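Local coordinates for protein Agap007691-pb (Anopheles gambiae, PDB 5C98) that is of unknown function but belongs to the serpin family, whose members generally inhibit serine proteases by trapping them with a reactive-centre loop, at residues Asp110-Phe113 against Glu114-Phe117; Glu63-Gln66 against Val67-Leu71; Asn22-Thr25 against Leu26-Lys30. All blocks are in the same frame, centred on the assembly; numbering follows the deposited sequence.

Contact 1: residues Asp110-Phe113 against Glu114-Phe117; sequences DSEF and ERLF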
ATOM      1  N   ASP A 110      16.143  24.355  -5.860  1.00 19.57           N
ATOM      2  CA  ASP A 110      16.088  25.386  -4.838  1.00 19.62           C
ATOM      3  C   ASP A 110      16.754  24.884  -3.563  1.00 19.26           C
ATOM      4  O   ASP A 110      16.716  23.690  -3.243  1.00 19.85           O
ATOM      5  CB  ASP A 110      14.639  25.759  -4.535  1.00 20.36           C
ATOM      6  CG  ASP A 110      14.532  26.789  -3.418  1.00 18.33           C
ATOM      7  OD1 ASP A 110      14.970  27.917  -3.658  1.00 22.33           O
ATOM      8  OD2 ASP A 110      14.025  26.433  -2.333  1.00 20.16           O
ATOM      9  N   SER A 111      17.317  25.828  -2.806  1.00 19.18           N
ATOM     10  CA  SER A 111      18.075  25.484  -1.605  1.00 19.30           C
ATOM     11  C   SER A 111      17.217  24.837  -0.528  1.00 19.13           C
ATOM     12  O   SER A 111      17.711  23.987   0.220  1.00 23.16           O
ATOM     13  CB  SER A 111      18.796  26.721  -1.074  1.00 24.34           C
ATOM     14  OG  SER A 111      17.862  27.766  -0.862  1.00 26.74           O
ATOM     15  N   GLU A 112      15.944  25.221  -0.408  1.00 20.63           N
ATOM     16  CA  GLU A 112      15.109  24.595   0.610  1.00 21.96           C
ATOM     17  C   GLU A 112      14.716  23.181   0.203  1.00 19.00           C
ATOM     18  O   GLU A 112      14.623  22.288   1.055  1.00 20.14           O
ATOM     19  CB  GLU A 112      13.887  25.460   0.912  1.00 24.02           C
ATOM     20  CG  GLU A 112      14.238  26.638   1.824  1.00 28.96           C
ATOM     21  CD  GLU A 112      14.477  26.189   3.261  1.00 26.61           C
ATOM     22  OE1 GLU A 112      13.460  25.855   3.926  1.00 37.18           O
ATOM     23  OE2 GLU A 112      15.652  26.154   3.692  1.00 32.53           O
ATOM     24  N   PHE A 113      14.467  22.949  -1.091  1.00 18.25           N
ATOM     25  CA  PHE A 113      14.222  21.590  -1.550  1.00 19.86           C
ATOM     26  C   PHE A 113      15.426  20.706  -1.247  1.00 17.47           C
ATOM     27  O   PHE A 113      15.272  19.577  -0.773  1.00 19.47           O
ATOM     28  CB  PHE A 113      13.942  21.591  -3.047  1.00 21.14           C
ATOM     29  CG  PHE A 113      13.762  20.210  -3.618  1.00 20.18           C
ATOM     30  CD1 PHE A 113      12.546  19.565  -3.560  1.00 20.05           C
ATOM     31  CD2 PHE A 113      14.819  19.540  -4.175  1.00 20.54           C
ATOM     32  CE1 PHE A 113      12.381  18.283  -4.050  1.00 18.98           C
ATOM     33  CE2 PHE A 113      14.650  18.259  -4.685  1.00 20.84           C
ATOM     34  CZ  PHE A 113      13.427  17.637  -4.615  1.00 19.42           C
ATOM     35  N   GLU A 114      16.626  21.198  -1.526  1.00 19.19           N
ATOM     36  CA  GLU A 114      17.825  20.419  -1.233  1.00 22.07           C
ATOM     37  C   GLU A 114      17.931  20.119   0.253  1.00 20.55           C
ATOM     38  O   GLU A 114      18.226  18.989   0.654  1.00 22.38           O
ATOM     39  CB  GLU A 114      19.056  21.196  -1.688  1.00 22.69           C
ATOM     40  CG  GLU A 114      19.226  21.298  -3.195  1.00 27.91           C
ATOM     41  CD  GLU A 114      20.399  22.194  -3.588  1.00 40.81           C
ATOM     42  OE1 GLU A 114      20.765  23.109  -2.804  1.00 39.94           O
ATOM     43  OE2 GLU A 114      20.965  21.968  -4.681  1.00 37.78           O
ATOM     44  N   ARG A 115      17.709  21.127   1.099  1.00 20.33           N
ATOM     45  CA  ARG A 115      17.800  20.902   2.537  1.00 19.89           C
ATOM     46  C   ARG A 115      16.822  19.814   2.965  1.00 18.88           C
ATOM     47  O   ARG A 115      17.184  18.883   3.695  1.00 22.68           O
ATOM     48  CB  ARG A 115      17.518  22.204   3.300  1.00 22.80           C
ATOM     49  CG  ARG A 115      17.618  22.037   4.827  1.00 24.18           C
ATOM     50  CD  ARG A 115      17.244  23.305   5.607  1.00 26.08           C
ATOM     51  NE  ARG A 115      15.851  23.714   5.395  1.00 27.21           N
ATOM     52  CZ  ARG A 115      14.798  23.263   6.081  1.00 27.31           C
ATOM     53  NH1 ARG A 115      14.962  22.383   7.057  1.00 31.88           N
ATOM     54  NH2 ARG A 115      13.574  23.714   5.812  1.00 32.13           N
ATOM     55  N   LEU A 116      15.577  19.910   2.507  1.00 18.72           N
ATOM     56  CA  LEU A 116      14.553  18.987   2.961  1.00 18.18           C
ATOM     57  C   LEU A 116      14.760  17.592   2.372  1.00 18.73           C
ATOM     58  O   LEU A 116      14.673  16.590   3.090  1.00 20.50           O
ATOM     59  CB  LEU A 116      13.167  19.530   2.607  1.00 20.65           C
ATOM     60  CG  LEU A 116      12.709  20.705   3.444  1.00 24.36           C
ATOM     61  CD1 LEU A 116      11.449  21.277   2.822  1.00 27.05           C
ATOM     62  CD2 LEU A 116      12.465  20.263   4.871  1.00 24.23           C
ATOM     63  N   PHE A 117      15.040  17.508   1.074  1.00 17.72           N
ATOM     64  CA  PHE A 117      15.049  16.214   0.406  1.00 17.86           C
ATOM     65  C   PHE A 117      16.399  15.527   0.459  1.00 21.57           C
ATOM     66  O   PHE A 117      16.447  14.299   0.330  1.00 22.85           O
ATOM     67  CB  PHE A 117      14.533  16.359  -1.030  1.00 18.14           C
ATOM     68  CG  PHE A 117      13.032  16.421  -1.126  1.00 17.72           C
ATOM     69  CD1 PHE A 117      12.316  17.524  -0.668  1.00 19.48           C
ATOM     70  CD2 PHE A 117      12.312  15.359  -1.657  1.00 18.34           C
ATOM     71  CE1 PHE A 117      10.939  17.568  -0.751  1.00 19.14           C
ATOM     72  CE2 PHE A 117      10.918  15.408  -1.736  1.00 17.52           C
ATOM     73  CZ  PHE A 117      10.239  16.507  -1.271  1.00 18.44           C
TER
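Phe113 and Phe117, one turn apart at the start of helix 111-119, lay their rings together as an offset stack, the centroids 4.3 Å apart and the planes tilted by 18°. CE1 of Phe113 stands over the centre of the Phe117 ring, 3.5 Å from Phe117 CG, while Phe117 CB lies over the Phe113 face, offset toward the rim, as a CH-pi contact. The two first torsions bring this about: Phe113 puts CG anti to its backbone N (chi1 176°), whereas Phe117 sets CG beside its own N and anti to the carbonyl carbon (chi1 -80°), which brings the two rings face to face on the same side of the helix. In the serpin fold this helix is the connection of a beta-alpha-beta crossover between the parallel strands 95-104 and 124-128. Its aromatic side is buried, with Phe113 on Val103 and Leu56 and Phe117 on Val101. Asp110 is the N-cap: its OD2 accepts from Glu112 N at 3.0 Å, the donor standing well above the carboxylate plane. The first turn then continues with Glu114 N bonded to Asp110 O (3.0 Å). On the outward side Glu112 and Arg115 run alongside each other. Arg115 approaches side-on with two nitrogens, NH2 reaching Glu112 OE1 at 2.9 Å on its syn side and Arg115 NE reaching Glu112 OE2 at 3.0 Å from above the carboxylate plane. Both oxygens lie near the guanidinium plane, a two-bond grip that probably limits how either group can turn, and Leu116 CG lies over one guanidinium face, toward its rim.

Contact 2: residues Glu63-Gln66 against Val67-Leu71; sequences EDFQ and VAFGL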
ATOM      1  N   GLU A  63      -3.722  23.511   1.310  1.00 19.18           N
ATOM      2  CA  GLU A  63      -5.093  23.268   1.735  1.00 21.51           C
ATOM      3  C   GLU A  63      -5.512  21.847   1.402  1.00 21.69           C
ATOM      4  O   GLU A  63      -6.068  21.139   2.247  1.00 22.46           O
ATOM      5  CB  GLU A  63      -6.022  24.279   1.070  1.00 21.49           C
ATOM      6  CG  GLU A  63      -7.469  24.170   1.511  1.00 25.20           C
ATOM      7  CD  GLU A  63      -8.343  25.199   0.819  1.00 27.28           C
ATOM      8  OE1 GLU A  63      -8.796  24.922  -0.310  1.00 32.01           O
ATOM      9  OE2 GLU A  63      -8.542  26.281   1.395  1.00 29.90           O
ATOM     10  N   ASP A  64      -5.247  21.406   0.172  1.00 20.20           N
ATOM     11  CA  ASP A  64      -5.560  20.039  -0.222  1.00 20.93           C
ATOM     12  C   ASP A  64      -4.957  19.033   0.750  1.00 17.52           C
ATOM     13  O   ASP A  64      -5.597  18.041   1.108  1.00 20.28           O
ATOM     14  CB  ASP A  64      -5.020  19.751  -1.622  1.00 24.22           C
ATOM     15  CG  ASP A  64      -6.003  20.056  -2.735  1.00 34.89           C
ATOM     16  OD1 ASP A  64      -7.067  20.661  -2.495  1.00 34.67           O
ATOM     17  OD2 ASP A  64      -5.674  19.690  -3.888  1.00 32.79           O
ATOM     18  N   PHE A  65      -3.698  19.222   1.129  1.00 20.08           N
ATOM     19  CA  PHE A  65      -3.048  18.225   1.967  1.00 16.87           C
ATOM     20  C   PHE A  65      -3.569  18.284   3.394  1.00 19.15           C
ATOM     21  O   PHE A  65      -3.605  17.260   4.082  1.00 19.05           O
ATOM     22  CB  PHE A  65      -1.539  18.461   1.973  1.00 17.75           C
ATOM     23  CG  PHE A  65      -0.827  18.025   0.718  1.00 20.29           C
ATOM     24  CD1 PHE A  65      -1.508  17.705  -0.442  1.00 21.17           C
ATOM     25  CD2 PHE A  65       0.554  17.927   0.716  1.00 20.49           C
ATOM     26  CE1 PHE A  65      -0.823  17.329  -1.578  1.00 20.08           C
ATOM     27  CE2 PHE A  65       1.252  17.527  -0.426  1.00 19.90           C
ATOM     28  CZ  PHE A  65       0.560  17.242  -1.573  1.00 23.29           C
ATOM     29  N   GLN A  66      -3.961  19.466   3.858  1.00 19.16           N
ATOM     30  CA  GLN A  66      -4.609  19.579   5.158  1.00 19.67           C
ATOM     31  C   GLN A  66      -5.912  18.799   5.168  1.00 21.83           C
ATOM     32  O   GLN A  66      -6.201  18.063   6.113  1.00 22.70           O
ATOM     33  CB  GLN A  66      -4.836  21.058   5.471  1.00 22.79           C
ATOM     34  CG  GLN A  66      -3.548  21.777   5.849  1.00 26.41           C
ATOM     35  CD  GLN A  66      -3.621  23.278   5.662  1.00 23.69           C
ATOM     36  OE1 GLN A  66      -4.706  23.867   5.522  1.00 27.07           O
ATOM     37  NE2 GLN A  66      -2.454  23.916   5.670  1.00 25.88           N
ATOM     38  N   VAL A  67      -6.689  18.909   4.098  1.00 20.32           N
ATOM     39  CA  VAL A  67      -7.970  18.208   4.025  1.00 20.48           C
ATOM     40  C   VAL A  67      -7.748  16.709   3.885  1.00 25.71           C
ATOM     41  O   VAL A  67      -8.323  15.900   4.625  1.00 23.77           O
ATOM     42  CB  VAL A  67      -8.788  18.760   2.849  1.00 21.64           C
ATOM     43  CG1 VAL A  67     -10.092  17.977   2.696  1.00 24.83           C
ATOM     44  CG2 VAL A  67      -9.092  20.224   3.070  1.00 23.10           C
ATOM     45  N   ALA A  68      -6.920  16.321   2.924  1.00 19.84           N
ATOM     46  CA  ALA A  68      -6.771  14.907   2.589  1.00 19.09           C
ATOM     47  C   ALA A  68      -6.139  14.117   3.724  1.00 18.84           C
ATOM     48  O   ALA A  68      -6.555  12.988   4.015  1.00 20.60           O
ATOM     49  CB  ALA A  68      -5.908  14.762   1.330  1.00 18.24           C
ATOM     50  N   PHE A  69      -5.100  14.664   4.336  1.00 19.04           N
ATOM     51  CA  PHE A  69      -4.239  13.932   5.249  1.00 17.59           C
ATOM     52  C   PHE A  69      -4.264  14.466   6.674  1.00 24.68           C
ATOM     53  O   PHE A  69      -3.651  13.855   7.552  1.00 23.07           O
ATOM     54  CB  PHE A  69      -2.776  14.002   4.766  1.00 16.14           C
ATOM     55  CG  PHE A  69      -2.560  13.585   3.323  1.00 17.50           C
ATOM     56  CD1 PHE A  69      -3.140  12.429   2.815  1.00 20.28           C
ATOM     57  CD2 PHE A  69      -1.757  14.361   2.481  1.00 19.64           C
ATOM     58  CE1 PHE A  69      -2.923  12.067   1.512  1.00 17.61           C
ATOM     59  CE2 PHE A  69      -1.563  14.029   1.172  1.00 18.66           C
ATOM     60  CZ  PHE A  69      -2.138  12.847   0.683  1.00 21.33           C
ATOM     61  N   GLY A  70      -4.907  15.603   6.928  1.00 18.64           N
ATOM     62  CA  GLY A  70      -4.895  16.186   8.256  1.00 22.02           C
ATOM     63  C   GLY A  70      -3.562  16.766   8.674  1.00 26.63           C
ATOM     64  O   GLY A  70      -3.283  16.852   9.873  1.00 27.54           O
ATOM     65  N   LEU A  71      -2.737  17.191   7.724  1.00 22.26           N
ATOM     66  CA  LEU A  71      -1.423  17.720   8.070  1.00 21.49           C
ATOM     67  C   LEU A  71      -1.550  18.984   8.921  1.00 23.39           C
ATOM     68  O   LEU A  71      -2.472  19.788   8.712  1.00 24.56           O
ATOM     69  CB  LEU A  71      -0.648  18.060   6.801  1.00 17.99           C
ATOM     70  CG  LEU A  71      -0.400  16.915   5.848  1.00 19.35           C
ATOM     71  CD1 LEU A  71       0.692  17.285   4.832  1.00 20.05           C
ATOM     72  CD2 LEU A  71      -0.015  15.609   6.572  1.00 18.55           C
TER
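Phe65 packs against Phe69 and Leu71 where helix 59-69 comes to its end. Its CB meets Leu71 CD1 at 3.8 Å and lies a little farther from Phe69 CD2. At CG the neighbour becomes Phe69 CE2, which stands over one face of the Phe65 ring, offset toward the rim, and comes to 4.0 Å from Phe65 CD1. On the other ortho carbon, Phe65 CD2 lies 4.2 Å from Leu71 CD1. Farther out the ring leaves both residues behind and goes on into the protein, where Phe65 rests on Leu50 and Tyr54. The two aromatic side chains run alongside each other, yet their planes are inclined by 58°, an oblique pair. Behind this group runs the helical backbone: Phe69 N donates to Phe65 O at 3.0 Å, whereas the last bond, Gly70 N to Gln66 O, is weak. Gly70 leaves the helix with positive phi (71°), and the turn swings Leu71 back so that its CG lies 3.7 Å from Phe65 O. Gln66 CG meets Leu71 O, while its amide NE2 bonds to Tyr54 OH. Cohesion between the side chains is therefore apolar: one leucine methyl and two rings pack beside the helix end, with directional bonding left to the backbone and to partners elsewhere.

Contact 3: residues Asn22-Thr25 against Leu26-Lys30; sequences NKFT and LEYFK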
ATOM      1  N   ASN A  22      -6.767   5.526   8.880  1.00 17.58           N
ATOM      2  CA  ASN A  22      -7.620   4.392   8.563  1.00 15.59           C
ATOM      3  C   ASN A  22      -8.818   4.829   7.736  1.00 17.25           C
ATOM      4  O   ASN A  22      -9.192   4.127   6.790  1.00 15.79           O
ATOM      5  CB  ASN A  22      -8.037   3.639   9.831  1.00 17.92           C
ATOM      6  CG  ASN A  22      -6.897   2.833  10.403  1.00 19.14           C
ATOM      7  OD1 ASN A  22      -5.873   2.645   9.737  1.00 19.07           O
ATOM      8  ND2 ASN A  22      -7.063   2.346  11.632  1.00 21.29           N
ATOM      9  N   LYS A  23      -9.427   5.972   8.068  1.00 15.96           N
ATOM     10  CA  LYS A  23     -10.558   6.471   7.286  1.00 15.67           C
ATOM     11  C   LYS A  23     -10.130   6.764   5.850  1.00 15.77           C
ATOM     12  O   LYS A  23     -10.808   6.378   4.892  1.00 17.55           O
ATOM     13  CB  LYS A  23     -11.159   7.728   7.927  1.00 17.39           C
ATOM     14  CG  LYS A  23     -12.378   8.286   7.198  1.00 22.02           C
ATOM     15  CD  LYS A  23     -12.956   9.506   7.908  1.00 23.82           C
ATOM     16  CE  LYS A  23     -14.186  10.040   7.198  1.00 38.81           C
ATOM     17  NZ  LYS A  23     -13.825  10.872   6.020  1.00 53.03           N
ATOM     18  N   PHE A  24      -9.005   7.462   5.686  1.00 15.43           N
ATOM     19  CA  PHE A  24      -8.502   7.771   4.345  1.00 15.64           C
ATOM     20  C   PHE A  24      -8.128   6.497   3.587  1.00 15.24           C
ATOM     21  O   PHE A  24      -8.416   6.359   2.396  1.00 15.09           O
ATOM     22  CB  PHE A  24      -7.318   8.728   4.475  1.00 16.48           C
ATOM     23  CG  PHE A  24      -6.509   8.878   3.235  1.00 16.44           C
ATOM     24  CD1 PHE A  24      -6.981   9.581   2.144  1.00 17.81           C
ATOM     25  CD2 PHE A  24      -5.244   8.314   3.161  1.00 19.39           C
ATOM     26  CE1 PHE A  24      -6.194   9.681   0.983  1.00 19.43           C
ATOM     27  CE2 PHE A  24      -4.482   8.430   2.015  1.00 18.88           C
ATOM     28  CZ  PHE A  24      -4.970   9.099   0.931  1.00 18.18           C
ATOM     29  N   THR A  25      -7.531   5.541   4.277  1.00 14.61           N
ATOM     30  CA  THR A  25      -7.108   4.289   3.653  1.00 13.18           C
ATOM     31  C   THR A  25      -8.283   3.544   3.034  1.00 13.97           C
ATOM     32  O   THR A  25      -8.202   3.070   1.897  1.00 14.22           O
ATOM     33  CB  THR A  25      -6.363   3.417   4.675  1.00 13.21           C
ATOM     34  OG1 THR A  25      -5.092   3.997   4.931  1.00 15.17           O
ATOM     35  CG2 THR A  25      -6.148   2.007   4.178  1.00 14.47           C
ATOM     36  N   LEU A  26      -9.374   3.419   3.782  1.00 15.04           N
ATOM     37  CA  LEU A  26     -10.529   2.702   3.256  1.00 14.54           C
ATOM     38  C   LEU A  26     -11.192   3.470   2.124  1.00 15.93           C
ATOM     39  O   LEU A  26     -11.639   2.858   1.151  1.00 16.44           O
ATOM     40  CB  LEU A  26     -11.505   2.383   4.390  1.00 16.20           C
ATOM     41  CG  LEU A  26     -10.940   1.446   5.459  1.00 16.99           C
ATOM     42  CD1 LEU A  26     -12.010   1.293   6.551  1.00 19.68           C
ATOM     43  CD2 LEU A  26     -10.455   0.097   4.908  1.00 17.77           C
ATOM     44  N   GLU A  27     -11.255   4.810   2.213  1.00 14.57           N
ATOM     45  CA  GLU A  27     -11.793   5.594   1.104  1.00 16.74           C
ATOM     46  C   GLU A  27     -10.936   5.442  -0.141  1.00 15.44           C
ATOM     47  O   GLU A  27     -11.450   5.278  -1.252  1.00 15.79           O
ATOM     48  CB  GLU A  27     -11.847   7.069   1.496  1.00 18.50           C
ATOM     49  CG  GLU A  27     -12.964   7.396   2.487  1.00 21.43           C
ATOM     50  CD  GLU A  27     -12.847   8.781   3.076  1.00 39.36           C
ATOM     51  OE1 GLU A  27     -11.729   9.351   3.083  1.00 38.33           O
ATOM     52  OE2 GLU A  27     -13.884   9.294   3.555  1.00 43.13           O
ATOM     53  N   TYR A  28      -9.620   5.502   0.022  1.00 14.29           N
ATOM     54  CA  TYR A  28      -8.719   5.345  -1.109  1.00 13.31           C
ATOM     55  C   TYR A  28      -8.881   3.969  -1.743  1.00 15.94           C
ATOM     56  O   TYR A  28      -8.928   3.835  -2.970  1.00 14.80           O
ATOM     57  CB  TYR A  28      -7.300   5.526  -0.590  1.00 15.17           C
ATOM     58  CG  TYR A  28      -6.197   5.551  -1.627  1.00 16.40           C
ATOM     59  CD1 TYR A  28      -5.718   4.392  -2.208  1.00 15.75           C
ATOM     60  CD2 TYR A  28      -5.574   6.744  -1.960  1.00 14.79           C
ATOM     61  CE1 TYR A  28      -4.668   4.421  -3.103  1.00 15.25           C
ATOM     62  CE2 TYR A  28      -4.536   6.774  -2.862  1.00 15.84           C
ATOM     63  CZ  TYR A  28      -4.092   5.635  -3.425  1.00 14.19           C
ATOM     64  OH  TYR A  28      -3.021   5.649  -4.315  1.00 15.96           O
ATOM     65  N   PHE A  29      -8.932   2.928  -0.919  1.00 14.02           N
ATOM     66  CA  PHE A  29      -9.076   1.586  -1.474  1.00 14.14           C
ATOM     67  C   PHE A  29     -10.381   1.438  -2.246  1.00 15.81           C
ATOM     68  O   PHE A  29     -10.396   0.829  -3.315  1.00 15.84           O
ATOM     69  CB  PHE A  29      -8.954   0.518  -0.386  1.00 15.08           C
ATOM     70  CG  PHE A  29      -8.965  -0.878  -0.930  1.00 15.28           C
ATOM     71  CD1 PHE A  29      -8.039  -1.267  -1.876  1.00 18.10           C
ATOM     72  CD2 PHE A  29      -9.919  -1.787  -0.549  1.00 16.58           C
ATOM     73  CE1 PHE A  29      -8.054  -2.535  -2.411  1.00 18.83           C
ATOM     74  CE2 PHE A  29      -9.896  -3.064  -1.088  1.00 16.62           C
ATOM     75  CZ  PHE A  29      -8.970  -3.404  -2.008  1.00 17.87           C
ATOM     76  N   LYS A  30     -11.480   1.991  -1.729  1.00 14.36           N
ATOM     77  CA  LYS A  30     -12.741   1.938  -2.465  1.00 15.20           C
ATOM     78  C   LYS A  30     -12.618   2.620  -3.813  1.00 17.03           C
ATOM     79  O   LYS A  30     -13.277   2.220  -4.776  1.00 19.17           O
ATOM     80  CB  LYS A  30     -13.860   2.631  -1.671  1.00 18.37           C
ATOM     81  CG  LYS A  30     -14.279   1.848  -0.487  1.00 23.54           C
ATOM     82  CD  LYS A  30     -15.225   2.611   0.428  1.00 19.91           C
ATOM     83  CE  LYS A  30     -15.108   2.000   1.812  1.00 22.19           C
ATOM     84  NZ  LYS A  30     -16.252   2.382   2.633  1.00 28.93           N
TER
HETATM   85  O   HOH W   1     -10.639  10.966   4.897  1.00 31.62           O
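Phe24 and Tyr28, a turn apart on helix 15-32, form the tightly packed side of this contact. The edge of Tyr28 is turned toward the face of Phe24 in an offset edge-to-face pair, with planes at 65° and centroids 5.8 Å apart; the closest approach is Phe24 CZ to Tyr28 CD2 at 3.8 Å. Each CG is anti to its backbone N (chi1 166° and -174°), which sends both rings the same way, alongside one another, toward Pro43 and Leu296. In the backbone that carries them, Tyr28 N bonds to Phe24 O at 2.8 Å. The next bond, Phe29 N to Thr25 O, spans another buried pair, with Thr25 and Phe29 lying on Val369. Thr25 OG1 itself turns back to Asn21 O. The outer side is looser and polar. Lys23 is extended until its last torsion bends NZ over to Glu27 OE2, 2.9 Å away, on the syn side of the carboxylate but out of its plane. A water bridges the same pair, donating to Glu27 OE1 at 2.7 Å and only weakly accepting from Lys23 NZ at 3.4 Å, so both carboxylate oxygens are engaged. This is the pattern of a largely buried helix, here the N-terminal helix of the serpin fold, packed against helices 43-51 and 289-295 and strand 366-372, with an i to i+4 salt bridge along its solvent strip.

All three contacts are local, along one helix or at its end, but in different settings. Contact 3 lies nearest the centre of the chain and is mostly buried; contacts 2 and 1 lie successively farther out and are only partly buried. Contacts 2 and 3 touch, Phe69 CE1 meeting Phe24 CZ at 3.7 Å, and both helices also pack on helix 43-51. Contact 1 stands apart, its nearest atoms about 9 Å from contact 2 and about 17 Å from contact 3. Each has an aromatic pair four residues apart, yet turned differently: stacked in contact 1, oblique in contact 2, edge-to-face in contact 3. Salt bridges mark the outer faces of contacts 1 and 3; contact 2 has none and lies where Gly70 departs from the helix.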